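MdcD (Pseudomonas aeruginosa, PDB 5VIP) probably serves as the beta subunit of biotin-independent malonate decarboxylase, a carboxyl transferase-family protein with likely carboxy-lyase activity. Local coordinates at residues 172-177 against 221-226; 151-156 against 177-182. All coordinates share one frame; numbering follows the deposited sequence.

Interaction 1: 172-177 against 221-226; sequences YVLVTR and ADAYLA
Asp222 meets the edge of strand 172-176, its CG anti to its carbonyl carbon (chi1 -60°). OD2 takes the N-H of Val173 through its anti lone pair, N to OD2 2.7 Å. Asp222 N returns a hydrogen bond to Val173 O at 2.8 Å, so carboxylate and amide grip the backbone N and O of Val173; OD2 also forms a salt bridge with Arg249, likely to keep the carboxylate ionised. The Tyr172 ring receives Asp222 CG at its edge, ring and carboxylate planes being 79° apart. Hydrogen bonds from Val175 N to Ala223 O (3.0 Å) and Leu225 N to Val175 O (2.7 Å) are nearly straight, with N-H...O angles of 170°. Leu174 and Leu225 cross obliquely on the face that carries Ala223, Leu225 CD1 reaching Leu174 CB at 3.8 Å. On the other face Val175 CG2 rests on Ala221 CB at 3.8 Å. The Tyr224 side chain runs alongside Arg177, its OH 3.2 Å from Arg177 CB, and one water joins Arg177 N to Leu225 O. Parallel pairing of Leu174 with Ala223 and Val175 with Tyr224 joins strand 172-176 to 223-225, which ends the main sheet on one side within this chain, in a crotonase-type fold.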
ATOM      1  N   TYR B 172      -9.761   6.735 -10.140  1.00 11.86           N
ATOM      2  CA  TYR B 172     -11.113   7.145  -9.769  1.00 14.39           C
ATOM      3  C   TYR B 172     -11.679   6.225  -8.710  1.00 14.15           C
ATOM      4  O   TYR B 172     -11.546   5.010  -8.821  1.00 14.46           O
ATOM      5  CB  TYR B 172     -12.040   7.158 -10.995  1.00 11.58           C
ATOM      6  CG  TYR B 172     -11.510   8.035 -12.097  1.00 14.16           C
ATOM      7  CD1 TYR B 172     -11.481   9.419 -11.950  1.00 12.88           C
ATOM      8  CD2 TYR B 172     -10.986   7.480 -13.258  1.00 14.46           C
ATOM      9  CE1 TYR B 172     -10.966  10.237 -12.959  1.00 14.63           C
ATOM     10  CE2 TYR B 172     -10.473   8.281 -14.275  1.00 13.11           C
ATOM     11  CZ  TYR B 172     -10.468   9.658 -14.117  1.00 16.55           C
ATOM     12  OH  TYR B 172      -9.955  10.443 -15.130  1.00 13.51           O
ATOM     13  N   VAL B 173     -12.318   6.816  -7.700  1.00 13.89           N
ATOM     14  CA  VAL B 173     -12.962   6.057  -6.632  1.00 13.79           C
ATOM     15  C   VAL B 173     -14.452   6.371  -6.594  1.00 15.54           C
ATOM     16  O   VAL B 173     -14.848   7.532  -6.406  1.00 15.37           O
ATOM     17  CB  VAL B 173     -12.348   6.373  -5.243  1.00 16.05           C
ATOM     18  CG1 VAL B 173     -13.114   5.627  -4.157  1.00 17.18           C
ATOM     19  CG2 VAL B 173     -10.868   6.008  -5.214  1.00 16.87           C
ATOM     20  N   LEU B 174     -15.273   5.347  -6.796  1.00 12.62           N
ATOM     21  CA  LEU B 174     -16.720   5.542  -6.851  1.00 12.76           C
ATOM     22  C   LEU B 174     -17.335   4.893  -5.629  1.00 15.06           C
ATOM     23  O   LEU B 174     -17.008   3.752  -5.297  1.00 16.76           O
ATOM     24  CB  LEU B 174     -17.328   4.949  -8.136  1.00 12.74           C
ATOM     25  CG  LEU B 174     -16.551   5.133  -9.454  1.00 15.50           C
ATOM     26  CD1 LEU B 174     -17.350   4.640 -10.668  1.00 13.26           C
ATOM     27  CD2 LEU B 174     -16.056   6.546  -9.633  1.00 17.63           C
ATOM     28  N   VAL B 175     -18.224   5.610  -4.953  1.00 15.45           N
ATOM     29  CA  VAL B 175     -18.815   5.085  -3.731  1.00 14.37           C
ATOM     30  C   VAL B 175     -20.338   5.222  -3.728  1.00 18.21           C
ATOM     31  O   VAL B 175     -20.904   6.068  -4.420  1.00 19.37           O
ATOM     32  CB  VAL B 175     -18.250   5.796  -2.486  1.00 15.59           C
ATOM     33  CG1 VAL B 175     -16.741   5.533  -2.338  1.00 15.75           C
ATOM     34  CG2 VAL B 175     -18.552   7.306  -2.552  1.00 16.76           C
ATOM     35  N   THR B 176     -20.992   4.374  -2.942  1.00 17.99           N
ATOM     36  CA  THR B 176     -22.424   4.495  -2.705  1.00 19.68           C
ATOM     37  C   THR B 176     -22.650   5.073  -1.311  1.00 22.68           C
ATOM     38  O   THR B 176     -21.697   5.268  -0.548  1.00 22.72           O
ATOM     39  CB  THR B 176     -23.138   3.132  -2.806  1.00 19.28           C
ATOM     40  OG1 THR B 176     -22.622   2.263  -1.788  1.00 24.57           O
ATOM     41  CG2 THR B 176     -22.897   2.492  -4.160  1.00 20.00           C
ATOM     42  N   ARG B 177     -23.911   5.321  -0.970  1.00 22.50           N
ATOM     43  CA  ARG B 177     -24.260   5.757   0.380  1.00 26.84           C
ATOM     44  C   ARG B 177     -23.877   4.721   1.440  1.00 25.20           C
ATOM     45  O   ARG B 177     -23.457   5.080   2.540  1.00 26.84           O
ATOM     46  CB  ARG B 177     -25.759   6.057   0.477  1.00 30.61           C
ATOM     47  CG  ARG B 177     -26.181   6.535   1.858  1.00 38.38           C
ATOM     48  CD  ARG B 177     -27.444   7.399   1.837  1.00 42.47           C
ATOM     49  NE  ARG B 177     -27.541   8.242   3.030  1.00 51.00           N
ATOM     50  CZ  ARG B 177     -27.614   7.791   4.282  1.00 60.65           C
ATOM     51  NH1 ARG B 177     -27.627   6.486   4.541  1.00 54.91           N
ATOM     52  NH2 ARG B 177     -27.689   8.654   5.289  1.00 66.56           N
ATOM     53  N   ALA B 221     -13.515  10.901  -2.712  1.00 17.68           N
ATOM     54  CA  ALA B 221     -14.125  10.026  -3.709  1.00 19.30           C
ATOM     55  C   ALA B 221     -14.573  10.884  -4.879  1.00 19.56           C
ATOM     56  O   ALA B 221     -14.933  12.060  -4.708  1.00 18.86           O
ATOM     57  CB  ALA B 221     -15.304   9.246  -3.122  1.00 17.61           C
ATOM     58  N   ASP B 222     -14.569  10.301  -6.070  1.00 14.50           N
ATOM     59  CA  ASP B 222     -14.820  11.069  -7.277  1.00 16.05           C
ATOM     60  C   ASP B 222     -16.292  11.136  -7.667  1.00 18.80           C
ATOM     61  O   ASP B 222     -16.729  12.091  -8.302  1.00 17.99           O
ATOM     62  CB  ASP B 222     -13.992  10.494  -8.412  1.00 13.74           C
ATOM     63  CG  ASP B 222     -12.512  10.546  -8.108  1.00 17.92           C
ATOM     64  OD1 ASP B 222     -11.919  11.644  -8.249  1.00 17.67           O
ATOM     65  OD2 ASP B 222     -11.942   9.502  -7.687  1.00 14.75           O
ATOM     66  N   ALA B 223     -17.057  10.120  -7.288  1.00 16.47           N
ATOM     67  CA  ALA B 223     -18.484  10.135  -7.561  1.00 15.92           C
ATOM     68  C   ALA B 223     -19.232   9.416  -6.450  1.00 20.68           C
ATOM     69  O   ALA B 223     -18.715   8.459  -5.857  1.00 17.03           O
ATOM     70  CB  ALA B 223     -18.785   9.500  -8.913  1.00 18.31           C
ATOM     71  N   TYR B 224     -20.448   9.888  -6.200  1.00 18.21           N
ATOM     72  CA  TYR B 224     -21.361   9.357  -5.196  1.00 16.69           C
ATOM     73  C   TYR B 224     -22.544   8.747  -5.941  1.00 17.82           C
ATOM     74  O   TYR B 224     -23.324   9.468  -6.536  1.00 23.02           O
ATOM     75  CB  TYR B 224     -21.797  10.488  -4.250  1.00 20.15           C
ATOM     76  CG  TYR B 224     -22.788  10.137  -3.166  1.00 21.55           C
ATOM     77  CD1 TYR B 224     -22.494   9.181  -2.207  1.00 24.33           C
ATOM     78  CD2 TYR B 224     -24.007  10.800  -3.076  1.00 28.14           C
ATOM     79  CE1 TYR B 224     -23.398   8.872  -1.201  1.00 28.93           C
ATOM     80  CE2 TYR B 224     -24.914  10.503  -2.072  1.00 31.93           C
ATOM     81  CZ  TYR B 224     -24.607   9.538  -1.136  1.00 36.45           C
ATOM     82  OH  TYR B 224     -25.505   9.234  -0.131  1.00 38.97           O
ATOM     83  N   LEU B 225     -22.670   7.422  -5.916  1.00 18.59           N
ATOM     84  CA  LEU B 225     -23.627   6.728  -6.780  1.00 19.34           C
ATOM     85  C   LEU B 225     -24.847   6.216  -6.033  1.00 18.75           C
ATOM     86  O   LEU B 225     -24.735   5.763  -4.898  1.00 16.31           O
ATOM     87  CB  LEU B 225     -22.955   5.536  -7.473  1.00 19.21           C
ATOM     88  CG  LEU B 225     -21.585   5.772  -8.115  1.00 22.82           C
ATOM     89  CD1 LEU B 225     -21.085   4.507  -8.808  1.00 21.63           C
ATOM     90  CD2 LEU B 225     -21.637   6.937  -9.078  1.00 26.67           C
ATOM     91  N   ALA B 226     -26.002   6.263  -6.696  1.00 21.39           N
ATOM     92  CA  ALA B 226     -27.193   5.591  -6.211  1.00 18.70           C
ATOM     93  C   ALA B 226     -26.942   4.097  -6.210  1.00 22.09           C
ATOM     94  O   ALA B 226     -26.181   3.603  -7.037  1.00 19.71           O
ATOM     95  CB  ALA B 226     -28.404   5.916  -7.091  1.00 18.37           C
TER
HETATM   96  O   HOH W   1     -26.009   5.369  -2.701  1.00 24.20           O

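Interaction 2: 151-156 against 177-182; sequences AVIAGP and REARLG
Where strand 150-153 leaves the main sheet of this crotonase-like carboxyl transferase domain, its end packs on the turn that leads from strand 172-176 to the short strand 181-182. Ile153 has the most surface buried, and its two branches divide the work. CG2, anti to the backbone N, lies 3.6 Å from Arg180 O and also touches the Ala179 methyl. CG1, anti to the carbonyl carbon (chi1 -53°), carries CD1 to the tip of Leu181, the side chains crossing at about a right angle. Ile153 CD1 is 3.7 Å from Leu181 CD1 and equally far from CD2, so it sits against the fork; the leucine is set for this by its CG, anti to the backbone N (chi1 172°). Glu178 comes in by its base, CB standing 3.8 Å from Ala154 O. Gly155 has phi +85°, and a side chain there would collide with Glu178 O, while a cis peptide bond precedes Pro156. No hydrogen bond joins the two segments; the amides of Ala154 and Gly155 are both hydrogen-bonded to Glu117 OE1. Ala179, whose methyl points at strand 150-153, makes the closest approach: its CB lies 3.0 Å from Ile153 O, a tight fit against a backbone carbonyl.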
ATOM      1  N   ALA B 151     -11.935   2.114  -9.001  1.00 13.42           N
ATOM      2  CA  ALA B 151     -12.292   1.364  -7.800  1.00 11.08           C
ATOM      3  C   ALA B 151     -13.711   1.694  -7.393  1.00 12.50           C
ATOM      4  O   ALA B 151     -14.072   2.862  -7.266  1.00 13.45           O
ATOM      5  CB  ALA B 151     -11.342   1.686  -6.654  1.00 10.69           C
ATOM      6  N   VAL B 152     -14.496   0.652  -7.164  1.00 12.06           N
ATOM      7  CA  VAL B 152     -15.884   0.786  -6.758  1.00 10.94           C
ATOM      8  C   VAL B 152     -16.008   0.214  -5.344  1.00 15.91           C
ATOM      9  O   VAL B 152     -15.631  -0.938  -5.083  1.00 14.31           O
ATOM     10  CB  VAL B 152     -16.830   0.055  -7.738  1.00 13.32           C
ATOM     11  CG1 VAL B 152     -18.242   0.001  -7.204  1.00 14.41           C
ATOM     12  CG2 VAL B 152     -16.783   0.748  -9.125  1.00 12.30           C
ATOM     13  N   ILE B 153     -16.492   1.046  -4.431  1.00 14.48           N
ATOM     14  CA  ILE B 153     -16.708   0.641  -3.042  1.00 14.25           C
ATOM     15  C   ILE B 153     -18.192   0.836  -2.765  1.00 16.85           C
ATOM     16  O   ILE B 153     -18.663   1.967  -2.686  1.00 21.23           O
ATOM     17  CB  ILE B 153     -15.860   1.471  -2.070  1.00 17.77           C
ATOM     18  CG1 ILE B 153     -14.393   1.431  -2.500  1.00 21.49           C
ATOM     19  CG2 ILE B 153     -16.033   0.961  -0.647  1.00 19.52           C
ATOM     20  CD1 ILE B 153     -13.618   2.624  -2.041  1.00 27.65           C
ATOM     21  N   ALA B 154     -18.945  -0.249  -2.682  1.00 17.37           N
ATOM     22  CA  ALA B 154     -20.399  -0.113  -2.625  1.00 19.30           C
ATOM     23  C   ALA B 154     -20.980  -0.558  -1.296  1.00 24.42           C
ATOM     24  O   ALA B 154     -22.141  -0.273  -1.005  1.00 26.16           O
ATOM     25  CB  ALA B 154     -21.057  -0.900  -3.765  1.00 19.55           C
ATOM     26  N   GLY B 155     -20.189  -1.240  -0.478  1.00 19.39           N
ATOM     27  CA  GLY B 155     -20.741  -1.849   0.714  1.00 21.45           C
ATOM     28  C   GLY B 155     -21.338  -3.219   0.406  1.00 24.42           C
ATOM     29  O   GLY B 155     -21.449  -3.620  -0.762  1.00 24.64           O
ATOM     30  N   PRO B 156     -21.776  -3.936   1.451  1.00 25.64           N
ATOM     31  CA  PRO B 156     -21.894  -3.441   2.832  1.00 24.37           C
ATOM     32  C   PRO B 156     -20.608  -3.498   3.671  1.00 25.17           C
ATOM     33  O   PRO B 156     -20.539  -2.845   4.709  1.00 27.89           O
ATOM     34  CB  PRO B 156     -22.957  -4.367   3.430  1.00 25.01           C
ATOM     35  CG  PRO B 156     -22.758  -5.666   2.693  1.00 28.58           C
ATOM     36  CD  PRO B 156     -22.297  -5.309   1.298  1.00 27.27           C
ATOM     37  N   ARG B 177     -23.911   5.321  -0.970  1.00 22.50           N
ATOM     38  CA  ARG B 177     -24.260   5.757   0.380  1.00 26.84           C
ATOM     39  C   ARG B 177     -23.877   4.721   1.440  1.00 25.20           C
ATOM     40  O   ARG B 177     -23.457   5.080   2.540  1.00 26.84           O
ATOM     41  CB  ARG B 177     -25.759   6.057   0.477  1.00 30.61           C
ATOM     42  CG  ARG B 177     -26.181   6.535   1.858  1.00 38.38           C
ATOM     43  CD  ARG B 177     -27.444   7.399   1.837  1.00 42.47           C
ATOM     44  NE  ARG B 177     -27.541   8.242   3.030  1.00 51.00           N
ATOM     45  CZ  ARG B 177     -27.614   7.791   4.282  1.00 60.65           C
ATOM     46  NH1 ARG B 177     -27.627   6.486   4.541  1.00 54.91           N
ATOM     47  NH2 ARG B 177     -27.689   8.654   5.289  1.00 66.56           N
ATOM     48  N   GLU B 178     -24.019   3.441   1.110  1.00 23.96           N
ATOM     49  CA  GLU B 178     -23.705   2.359   2.055  1.00 32.28           C
ATOM     50  C   GLU B 178     -22.210   2.041   2.161  1.00 29.88           C
ATOM     51  O   GLU B 178     -21.790   1.208   2.970  1.00 26.81           O
ATOM     52  CB  GLU B 178     -24.458   1.083   1.673  1.00 33.90           C
ATOM     53  CG  GLU B 178     -25.841   0.952   2.317  1.00 42.40           C
ATOM     54  CD  GLU B 178     -25.788   0.977   3.840  1.00 52.40           C
ATOM     55  OE1 GLU B 178     -25.511  -0.085   4.448  1.00 54.27           O
ATOM     56  OE2 GLU B 178     -26.036   2.053   4.429  1.00 55.34           O
ATOM     57  N   ALA B 179     -21.402   2.699   1.342  1.00 22.21           N
ATOM     58  CA  ALA B 179     -19.972   2.435   1.347  1.00 20.65           C
ATOM     59  C   ALA B 179     -19.295   3.125   2.509  1.00 21.25           C
ATOM     60  O   ALA B 179     -19.659   4.248   2.863  1.00 19.40           O
ATOM     61  CB  ALA B 179     -19.341   2.909   0.051  1.00 17.01           C
ATOM     62  N   ARG B 180     -18.286   2.456   3.061  1.00 16.97           N
ATOM     63  CA  ARG B 180     -17.298   3.092   3.923  1.00 16.56           C
ATOM     64  C   ARG B 180     -15.891   2.858   3.375  1.00 15.94           C
ATOM     65  O   ARG B 180     -15.595   1.795   2.842  1.00 18.66           O
ATOM     66  CB  ARG B 180     -17.407   2.565   5.354  1.00 20.36           C
ATOM     67  CG  ARG B 180     -18.712   2.937   6.059  1.00 25.44           C
ATOM     68  CD  ARG B 180     -18.863   2.158   7.376  1.00 35.68           C
ATOM     69  NE  ARG B 180     -18.884   0.707   7.157  1.00 39.76           N
ATOM     70  CZ  ARG B 180     -18.310  -0.190   7.963  1.00 34.65           C
ATOM     71  NH1 ARG B 180     -17.652   0.203   9.046  1.00 39.77           N
ATOM     72  NH2 ARG B 180     -18.381  -1.485   7.675  1.00 35.35           N
ATOM     73  N   LEU B 181     -15.027   3.862   3.507  1.00 17.36           N
ATOM     74  CA  LEU B 181     -13.644   3.773   3.045  1.00 18.23           C
ATOM     75  C   LEU B 181     -12.719   4.392   4.074  1.00 16.26           C
ATOM     76  O   LEU B 181     -12.869   5.558   4.417  1.00 18.29           O
ATOM     77  CB  LEU B 181     -13.473   4.491   1.704  1.00 15.33           C
ATOM     78  CG  LEU B 181     -12.070   4.689   1.127  1.00 18.99           C
ATOM     79  CD1 LEU B 181     -11.370   3.341   0.849  1.00 16.48           C
ATOM     80  CD2 LEU B 181     -12.180   5.525  -0.164  1.00 15.46           C
ATOM     81  N   GLY B 182     -11.753   3.636   4.560  1.00 18.53           N
ATOM     82  CA  GLY B 182     -10.826   4.220   5.512  1.00 19.63           C
ATOM     83  C   GLY B 182      -9.671   3.291   5.800  1.00 19.71           C
ATOM     84  O   GLY B 182      -9.681   2.133   5.392  1.00 20.79           O
TER

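Both contacts are largely buried, their centres about 8 Å apart, and strand 172-176 ties them together. In interaction 1 it pairs with edge strand 223-225; its other side pairs with strand 150-153, which contributes to interaction 2: Leu174 N lies 2.8 Å from Ala151 O and Leu174 O 2.9 Å from Ile153 N. Val173 CG1 also packs on Ile153 CD1, and Thr176 OG1 bonds to Ala154 O. Interaction 1, within the sheet, has four hydrogen bonds and buries 552 Å², whereas interaction 2, at the end of strand 150-153 and the turn after strand 172-176, has none and buries 317 Å², largely by apolar packing. Exposed residues border each: Arg177 the first, Pro156 and Glu178 the second.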